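PDB 2AU3: DNA primase from Aquifex aeolicus, which probably synthesises the short RNA primers from which DNA polymerase extends new strands during DNA replication, using a zinc-binding domain and an RNA polymerase core. Local coordinates for residues Ser21-Leu26 with Leu73-Ser78; Arg141-Gly146 with Leu234-Glu239. One frame throughout, in Å; residues are numbered along the deposited sequence.

Overall arrangement
Interaction 1 (21-26 with 73-78) joins the ends of two helices in the N-terminal zinc-binding domain, whereas interaction 2 (141-146 with 234-239) lies in the catalytic core, where helix 137-142 gives way to a loop beside helix 234-244. Their centres are about 24 Å apart and their nearest atoms about 10 Å, without touching. Interaction 1 is at the surface, its centre about 28 Å from that of the chain; interaction 2 is buried, its centre about 6 Å from it. The zinc ion, held by Cys-37, His-40, Cys-58 and Cys-61, is about 9 Å from the side chain of Leu-24 and about 13 Å from that of Lys-142. Both contacts lie away from the predicted magnesium-binding residues.

Interaction 1: residues Ser21-Leu26 with Leu73-Ser78; sequences SEYLNL and LYEDIS
Tyr-23 meets both Tyr-74 and Glu-75 through one side of its ring. Its CD1 sits over a face of the Tyr-74 ring, displaced toward the rim, 3.2 Å from Tyr-74 CD2. The two rings meet obliquely, their planes at 52°. Tyrosine suits this place because its ring can pack while its phenol reaches a polar partner: Tyr-23 OH donates a hydrogen bond to Glu-75 OE2 at 2.8 Å. That oxygen lies in the plane of the Tyr-23 ring, at its edge, and accepts through its anti lone pair; a bend at chi2 (-73°) brings the carboxylate back to the phenol. Leu-24 adds a looser apolar touch, its CD2 4.3 Å from Tyr-74 CE1. In the next shell, Phe-70 packs edge-to-face with Tyr-23 and also touches Leu-24, whose side chain continues onto Pro-38 and onto Thr-35 of strand 32-35. Beyond Glu-75, Asp-76 takes positive phi as the C-prime residue of a Schellman motif, turning the chain out of helix 67-75. The contact thus pins together the C-terminal ends of helices 16-23 and 67-75 at the surface of the CHC2 zinc-ribbon domain.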
ATOM      1  N   SER A  21      19.495 -11.801 -18.612  1.00 22.09           N
ATOM      2  CA  SER A  21      20.509 -11.530 -19.639  1.00 24.54           C
ATOM      3  C   SER A  21      20.645 -12.658 -20.680  1.00 25.32           C
ATOM      4  O   SER A  21      21.044 -12.408 -21.810  1.00 25.93           O
ATOM      5  CB  SER A  21      21.874 -11.237 -18.999  1.00 24.97           C
ATOM      6  OG  SER A  21      22.785 -10.740 -19.975  1.00 28.72           O
ATOM      7  N   GLU A  22      20.316 -13.888 -20.292  1.00 26.06           N
ATOM      8  CA  GLU A  22      20.226 -15.002 -21.235  1.00 27.30           C
ATOM      9  C   GLU A  22      19.195 -14.724 -22.347  1.00 27.19           C
ATOM     10  O   GLU A  22      19.385 -15.133 -23.495  1.00 27.41           O
ATOM     11  CB  GLU A  22      19.842 -16.286 -20.492  1.00 27.96           C
ATOM     12  CG  GLU A  22      20.824 -16.689 -19.388  1.00 30.09           C
ATOM     13  CD  GLU A  22      21.058 -18.190 -19.322  1.00 34.64           C
ATOM     14  OE1 GLU A  22      20.099 -18.952 -19.079  1.00 34.62           O
ATOM     15  OE2 GLU A  22      22.212 -18.617 -19.492  1.00 36.97           O
ATOM     16  N   TYR A  23      18.121 -14.019 -21.994  1.00 26.20           N
ATOM     17  CA  TYR A  23      16.989 -13.801 -22.900  1.00 25.50           C
ATOM     18  C   TYR A  23      17.068 -12.452 -23.580  1.00 25.00           C
ATOM     19  O   TYR A  23      16.820 -12.342 -24.785  1.00 25.41           O
ATOM     20  CB  TYR A  23      15.683 -13.837 -22.127  1.00 25.64           C
ATOM     21  CG  TYR A  23      15.304 -15.177 -21.592  1.00 25.18           C
ATOM     22  CD1 TYR A  23      14.588 -16.082 -22.380  1.00 24.83           C
ATOM     23  CD2 TYR A  23      15.622 -15.538 -20.290  1.00 21.68           C
ATOM     24  CE1 TYR A  23      14.214 -17.307 -21.880  1.00 24.97           C
ATOM     25  CE2 TYR A  23      15.292 -16.784 -19.799  1.00 23.82           C
ATOM     26  CZ  TYR A  23      14.563 -17.646 -20.585  1.00 23.52           C
ATOM     27  OH  TYR A  23      14.211 -18.860 -20.095  1.00 28.89           O
ATOM     28  N   LEU A  24      17.421 -11.423 -22.807  1.00 24.33           N
ATOM     29  CA  LEU A  24      17.394 -10.048 -23.304  1.00 24.24           C
ATOM     30  C   LEU A  24      18.761  -9.352 -23.358  1.00 24.89           C
ATOM     31  O   LEU A  24      19.686  -9.680 -22.594  1.00 23.33           O
ATOM     32  CB  LEU A  24      16.397  -9.192 -22.495  1.00 23.85           C
ATOM     33  CG  LEU A  24      14.993  -9.784 -22.266  1.00 21.47           C
ATOM     34  CD1 LEU A  24      14.133  -8.899 -21.353  1.00 17.68           C
ATOM     35  CD2 LEU A  24      14.286 -10.076 -23.595  1.00 20.17           C
ATOM     36  N   ASN A  25      18.869  -8.396 -24.280  1.00 25.40           N
ATOM     37  CA  ASN A  25      19.999  -7.487 -24.328  1.00 27.17           C
ATOM     38  C   ASN A  25      19.820  -6.394 -23.280  1.00 26.92           C
ATOM     39  O   ASN A  25      18.992  -5.496 -23.444  1.00 27.22           O
ATOM     40  CB  ASN A  25      20.128  -6.847 -25.717  1.00 28.18           C
ATOM     41  CG  ASN A  25      20.020  -7.859 -26.840  0.50 31.25           C
ATOM     42  OD1 ASN A  25      20.815  -8.786 -26.925  0.50 35.50           O
ATOM     43  ND2 ASN A  25      19.037  -7.675 -27.716  0.50 33.75           N
ATOM     44  N   LEU A  26      20.598  -6.469 -22.207  1.00 26.63           N
ATOM     45  CA  LEU A  26      20.428  -5.552 -21.097  1.00 26.65           C
ATOM     46  C   LEU A  26      21.504  -4.479 -21.181  1.00 26.88           C
ATOM     47  O   LEU A  26      22.696  -4.793 -21.325  1.00 27.17           O
ATOM     48  CB  LEU A  26      20.486  -6.291 -19.752  1.00 26.48           C
ATOM     49  CG  LEU A  26      19.375  -7.301 -19.427  1.00 26.03           C
ATOM     50  CD1 LEU A  26      19.634  -7.947 -18.087  1.00 26.37           C
ATOM     51  CD2 LEU A  26      18.002  -6.654 -19.446  1.00 25.90           C
ATOM     52  N   LEU A  73       6.916 -16.170 -17.586  1.00 19.92           N
ATOM     53  CA  LEU A  73       6.232 -15.346 -18.577  1.00 21.82           C
ATOM     54  C   LEU A  73       6.872 -15.511 -19.946  1.00 21.95           C
ATOM     55  O   LEU A  73       6.169 -15.694 -20.951  1.00 22.61           O
ATOM     56  CB  LEU A  73       6.182 -13.862 -18.166  1.00 21.46           C
ATOM     57  CG  LEU A  73       5.403 -13.494 -16.902  1.00 22.23           C
ATOM     58  CD1 LEU A  73       5.739 -12.038 -16.478  1.00 23.99           C
ATOM     59  CD2 LEU A  73       3.915 -13.656 -17.115  1.00 24.22           C
ATOM     60  N   TYR A  74       8.196 -15.476 -19.994  1.00 22.29           N
ATOM     61  CA  TYR A  74       8.888 -15.684 -21.262  1.00 23.05           C
ATOM     62  C   TYR A  74       8.555 -17.044 -21.905  1.00 23.63           C
ATOM     63  O   TYR A  74       8.243 -17.110 -23.098  1.00 23.09           O
ATOM     64  CB  TYR A  74      10.407 -15.499 -21.122  1.00 23.95           C
ATOM     65  CG  TYR A  74      11.068 -15.191 -22.456  1.00 24.97           C
ATOM     66  CD1 TYR A  74      11.212 -13.873 -22.900  1.00 25.58           C
ATOM     67  CD2 TYR A  74      11.487 -16.226 -23.295  1.00 24.27           C
ATOM     68  CE1 TYR A  74      11.804 -13.596 -24.147  1.00 26.60           C
ATOM     69  CE2 TYR A  74      12.089 -15.965 -24.531  1.00 25.23           C
ATOM     70  CZ  TYR A  74      12.240 -14.657 -24.953  1.00 26.43           C
ATOM     71  OH  TYR A  74      12.825 -14.421 -26.174  1.00 29.75           O
ATOM     72  N   GLU A  75       8.548 -18.109 -21.115  1.00 24.15           N
ATOM     73  CA  GLU A  75       8.363 -19.447 -21.681  1.00 25.43           C
ATOM     74  C   GLU A  75       6.903 -19.892 -21.759  1.00 25.51           C
ATOM     75  O   GLU A  75       6.600 -20.970 -22.293  1.00 25.50           O
ATOM     76  CB  GLU A  75       9.175 -20.480 -20.910  1.00 25.25           C
ATOM     77  CG  GLU A  75      10.657 -20.138 -20.799  1.00 29.52           C
ATOM     78  CD  GLU A  75      11.429 -20.319 -22.103  1.00 36.57           C
ATOM     79  OE1 GLU A  75      10.860 -20.855 -23.093  1.00 37.20           O
ATOM     80  OE2 GLU A  75      12.626 -19.933 -22.135  1.00 37.48           O
ATOM     81  N   ASP A  76       6.012 -19.059 -21.225  1.00 25.79           N
ATOM     82  CA  ASP A  76       4.583 -19.377 -21.116  1.00 26.09           C
ATOM     83  C   ASP A  76       4.355 -20.677 -20.349  1.00 25.12           C
ATOM     84  O   ASP A  76       3.717 -21.598 -20.842  1.00 25.62           O
ATOM     85  CB  ASP A  76       3.918 -19.425 -22.493  1.00 26.12           C
ATOM     86  CG  ASP A  76       2.392 -19.426 -22.407  1.00 28.64           C
ATOM     87  OD1 ASP A  76       1.844 -18.571 -21.705  1.00 29.24           O
ATOM     88  OD2 ASP A  76       1.656 -20.248 -23.004  1.00 34.93           O
ATOM     89  N   ILE A  77       4.926 -20.748 -19.156  1.00 24.26           N
ATOM     90  CA  ILE A  77       4.776 -21.893 -18.256  1.00 23.19           C
ATOM     91  C   ILE A  77       4.439 -21.377 -16.858  1.00 22.67           C
ATOM     92  O   ILE A  77       4.478 -20.164 -16.591  1.00 22.01           O
ATOM     93  CB  ILE A  77       6.078 -22.810 -18.216  1.00 23.65           C
ATOM     94  CG1 ILE A  77       7.287 -22.071 -17.617  1.00 23.11           C
ATOM     95  CG2 ILE A  77       6.410 -23.396 -19.594  1.00 24.71           C
ATOM     96  CD1 ILE A  77       8.679 -22.779 -17.892  1.00 23.61           C
ATOM     97  N   SER A  78       4.098 -22.293 -15.967  1.00 21.85           N
ATOM     98  CA  SER A  78       3.729 -21.899 -14.623  1.00 21.68           C
ATOM     99  C   SER A  78       4.960 -21.443 -13.839  1.00 21.16           C
ATOM    100  O   SER A  78       6.113 -21.805 -14.145  1.00 20.47           O
ATOM    101  CB  SER A  78       3.053 -23.059 -13.900  1.00 21.54           C
ATOM    102  OG  SER A  78       4.034 -23.963 -13.440  1.00 24.18           O
TER

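Interaction 2: residues Arg141-Gly146 with Leu234-Glu239; sequences RKFDLG and LYEAKE
Phe-143 offers a ring face to the aliphatic stem of Glu-236, the tightly packed part of this contact. Glu-236 CG stands 3.9 Å from the ring centroid in a CH-pi contact, and the carboxylate continues over the ring's rim, with Glu-236 CD 3.5 Å from Phe-143 CE1. A bend at chi2 (85°) folds the acid over the ring, leaving the two planes only 19° apart. Glutamate fits because its methylenes pack while its oxygens stay available for polar bonds. Phenylalanine suits this buried spot, with Glu-236 on one face, Phe-260 meeting it edge-to-face, and Leu-256 and Leu-257 around it. With an alanine in place of Phe-143, the stem of Glu-236 would lose its ring face, and its carboxylate is likely to be freer to turn.

The looser side is bridged by water. One molecule donates to both Lys-142 O and Glu-236 OE2, tying a backbone carbonyl to the buried acid. Lysine suits this wet side: the long chain of Lys-142 brushes Glu-236 CG with its CE at 3.9 Å, and its NZ donates to a second water 2.8 Å away. That water donates to Glu-236 O and, at 3.2 Å, to Glu-239 OE2, so the ammonium group reaches helix 234-244 through an ordered water while the methylenes touch the helix directly. Asp-144, with positive phi, closes helix 137-142 in a Schellman motif; this helix end packs against helix 234-244 within the primase catalytic core.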
ATOM      1  N   ARG A 141      -0.042   1.526 -13.011  1.00 16.73           N
ATOM      2  CA  ARG A 141       0.895   0.442 -13.286  1.00 17.73           C
ATOM      3  C   ARG A 141       1.848   0.113 -12.134  1.00 17.51           C
ATOM      4  O   ARG A 141       2.087  -1.073 -11.845  1.00 16.93           O
ATOM      5  CB  ARG A 141       1.711   0.758 -14.521  1.00 17.79           C
ATOM      6  CG  ARG A 141       0.876   0.697 -15.800  1.00 20.87           C
ATOM      7  CD  ARG A 141       1.691   0.862 -17.057  1.00 25.83           C
ATOM      8  NE  ARG A 141       2.360   2.159 -17.135  1.00 31.28           N
ATOM      9  CZ  ARG A 141       1.959   3.186 -17.896  1.00 32.15           C
ATOM     10  NH1 ARG A 141       0.853   3.097 -18.643  1.00 34.10           N
ATOM     11  NH2 ARG A 141       2.659   4.311 -17.891  1.00 30.47           N
ATOM     12  N   LYS A 142       2.389   1.155 -11.487  1.00 16.66           N
ATOM     13  CA  LYS A 142       3.243   0.954 -10.316  1.00 15.79           C
ATOM     14  C   LYS A 142       2.546   0.154  -9.231  1.00 14.86           C
ATOM     15  O   LYS A 142       3.164  -0.734  -8.608  1.00 14.36           O
ATOM     16  CB  LYS A 142       3.710   2.280  -9.721  1.00 16.00           C
ATOM     17  CG  LYS A 142       4.596   2.099  -8.478  1.00 15.29           C
ATOM     18  CD  LYS A 142       5.014   3.461  -7.948  1.00 18.47           C
ATOM     19  CE  LYS A 142       5.939   3.332  -6.751  1.00 21.43           C
ATOM     20  NZ  LYS A 142       7.180   2.563  -7.020  1.00 19.04           N
ATOM     21  N   PHE A 143       1.286   0.513  -8.982  1.00 13.91           N
ATOM     22  CA  PHE A 143       0.490  -0.081  -7.917  1.00 14.79           C
ATOM     23  C   PHE A 143      -0.270  -1.339  -8.348  1.00 15.35           C
ATOM     24  O   PHE A 143      -0.986  -1.932  -7.540  1.00 14.51           O
ATOM     25  CB  PHE A 143      -0.477   0.946  -7.308  1.00 13.76           C
ATOM     26  CG  PHE A 143       0.180   1.856  -6.300  1.00 13.44           C
ATOM     27  CD1 PHE A 143       0.131   1.565  -4.925  1.00 14.02           C
ATOM     28  CD2 PHE A 143       0.896   2.945  -6.715  1.00 13.29           C
ATOM     29  CE1 PHE A 143       0.767   2.408  -3.983  1.00 12.24           C
ATOM     30  CE2 PHE A 143       1.533   3.790  -5.778  1.00 14.95           C
ATOM     31  CZ  PHE A 143       1.443   3.500  -4.385  1.00 14.47           C
ATOM     32  N   ASP A 144      -0.086  -1.745  -9.606  1.00 14.31           N
ATOM     33  CA  ASP A 144      -0.627  -3.015 -10.102  1.00 15.82           C
ATOM     34  C   ASP A 144      -2.174  -3.038 -10.070  1.00 14.90           C
ATOM     35  O   ASP A 144      -2.795  -4.077  -9.869  1.00 16.13           O
ATOM     36  CB  ASP A 144      -0.005  -4.225  -9.354  1.00 15.67           C
ATOM     37  CG  ASP A 144       1.487  -4.364  -9.615  1.00 19.02           C
ATOM     38  OD1 ASP A 144       2.259  -4.563  -8.656  1.00 23.08           O
ATOM     39  OD2 ASP A 144       1.991  -4.264 -10.763  1.00 22.92           O
ATOM     40  N   LEU A 145      -2.777  -1.886 -10.331  1.00 14.94           N
ATOM     41  CA  LEU A 145      -4.228  -1.797 -10.419  1.00 14.44           C
ATOM     42  C   LEU A 145      -4.773  -2.757 -11.431  1.00 15.20           C
ATOM     43  O   LEU A 145      -4.160  -2.990 -12.517  1.00 14.80           O
ATOM     44  CB  LEU A 145      -4.691  -0.383 -10.734  1.00 13.95           C
ATOM     45  CG  LEU A 145      -4.268   0.691  -9.731  1.00 14.60           C
ATOM     46  CD1 LEU A 145      -5.223   1.833  -9.881  1.00 19.02           C
ATOM     47  CD2 LEU A 145      -4.203   0.243  -8.297  1.00 18.55           C
ATOM     48  N   GLY A 146      -5.943  -3.302 -11.102  1.00 14.07           N
ATOM     49  CA  GLY A 146      -6.569  -4.251 -11.986  1.00 14.57           C
ATOM     50  C   GLY A 146      -8.073  -4.131 -12.085  1.00 15.48           C
ATOM     51  O   GLY A 146      -8.685  -3.136 -11.643  1.00 16.87           O
ATOM     52  N   LEU A 234       2.716   1.296   1.996  1.00 16.61           N
ATOM     53  CA  LEU A 234       3.980   1.274   2.725  1.00 17.45           C
ATOM     54  C   LEU A 234       5.174   0.803   1.872  1.00 17.24           C
ATOM     55  O   LEU A 234       6.232   1.446   1.859  1.00 16.19           O
ATOM     56  CB  LEU A 234       3.865   0.487   4.029  1.00 17.92           C
ATOM     57  CG  LEU A 234       5.001   0.589   5.021  1.00 20.03           C
ATOM     58  CD1 LEU A 234       5.252   2.054   5.449  1.00 20.78           C
ATOM     59  CD2 LEU A 234       4.630  -0.276   6.225  1.00 24.09           C
ATOM     60  N   TYR A 235       4.979  -0.274   1.116  1.00 16.32           N
ATOM     61  CA  TYR A 235       6.034  -0.809   0.279  1.00 16.76           C
ATOM     62  C   TYR A 235       6.495   0.269  -0.723  1.00 17.05           C
ATOM     63  O   TYR A 235       7.692   0.511  -0.913  1.00 16.51           O
ATOM     64  CB  TYR A 235       5.529  -2.036  -0.481  1.00 16.71           C
ATOM     65  CG  TYR A 235       6.468  -2.474  -1.580  1.00 17.83           C
ATOM     66  CD1 TYR A 235       6.111  -2.341  -2.920  1.00 17.95           C
ATOM     67  CD2 TYR A 235       7.725  -3.035  -1.275  1.00 15.65           C
ATOM     68  CE1 TYR A 235       6.975  -2.774  -3.938  1.00 19.92           C
ATOM     69  CE2 TYR A 235       8.585  -3.477  -2.261  1.00 17.02           C
ATOM     70  CZ  TYR A 235       8.218  -3.321  -3.593  1.00 21.89           C
ATOM     71  OH  TYR A 235       9.070  -3.739  -4.596  1.00 25.18           O
ATOM     72  N   GLU A 236       5.536   0.924  -1.348  1.00 15.25           N
ATOM     73  CA  GLU A 236       5.851   1.958  -2.314  1.00 15.18           C
ATOM     74  C   GLU A 236       6.391   3.266  -1.679  1.00 15.33           C
ATOM     75  O   GLU A 236       7.141   4.005  -2.321  1.00 14.91           O
ATOM     76  CB  GLU A 236       4.604   2.253  -3.132  1.00 15.16           C
ATOM     77  CG  GLU A 236       4.181   1.096  -4.025  1.00 17.44           C
ATOM     78  CD  GLU A 236       3.304   0.069  -3.298  1.00 21.42           C
ATOM     79  OE1 GLU A 236       3.036   0.244  -2.082  1.00 21.60           O
ATOM     80  OE2 GLU A 236       2.879  -0.921  -3.947  1.00 22.84           O
ATOM     81  N   ALA A 237       6.002   3.532  -0.436  1.00 14.24           N
ATOM     82  CA  ALA A 237       6.287   4.810   0.221  1.00 14.98           C
ATOM     83  C   ALA A 237       7.585   4.823   1.030  1.00 15.10           C
ATOM     84  O   ALA A 237       8.131   5.890   1.286  1.00 14.99           O
ATOM     85  CB  ALA A 237       5.115   5.214   1.132  1.00 14.86           C
ATOM     86  N   LYS A 238       8.066   3.656   1.453  1.00 14.24           N
ATOM     87  CA  LYS A 238       8.996   3.618   2.592  1.00 15.95           C
ATOM     88  C   LYS A 238      10.329   4.320   2.293  1.00 15.95           C
ATOM     89  O   LYS A 238      10.919   4.930   3.160  1.00 15.62           O
ATOM     90  CB  LYS A 238       9.210   2.175   3.103  1.00 16.35           C
ATOM     91  CG  LYS A 238       9.758   1.220   2.072  1.00 18.81           C
ATOM     92  CD  LYS A 238       9.721  -0.227   2.542  1.00 19.34           C
ATOM     93  CE  LYS A 238      10.203  -1.159   1.417  1.00 22.73           C
ATOM     94  NZ  LYS A 238      10.317  -2.583   1.880  1.00 27.25           N
ATOM     95  N   GLU A 239      10.782   4.257   1.047  1.00 16.28           N
ATOM     96  CA  GLU A 239      12.025   4.945   0.681  1.00 17.42           C
ATOM     97  C   GLU A 239      11.830   6.482   0.691  1.00 15.81           C
ATOM     98  O   GLU A 239      12.695   7.214   1.124  1.00 14.63           O
ATOM     99  CB  GLU A 239      12.569   4.427  -0.657  1.00 18.26           C
ATOM    100  CG  GLU A 239      11.816   4.935  -1.896  1.00 24.37           C
ATOM    101  CD  GLU A 239      12.200   4.172  -3.161  1.00 34.92           C
ATOM    102  OE1 GLU A 239      13.258   3.500  -3.145  1.00 41.51           O
ATOM    103  OE2 GLU A 239      11.463   4.224  -4.172  1.00 37.52           O
TER
HETATM  104  O   HOH W   1       4.200  -1.399  -6.230  1.00 16.37           O
HETATM  105  O   HOH W   2       8.454   3.198  -4.575  1.00 23.75           O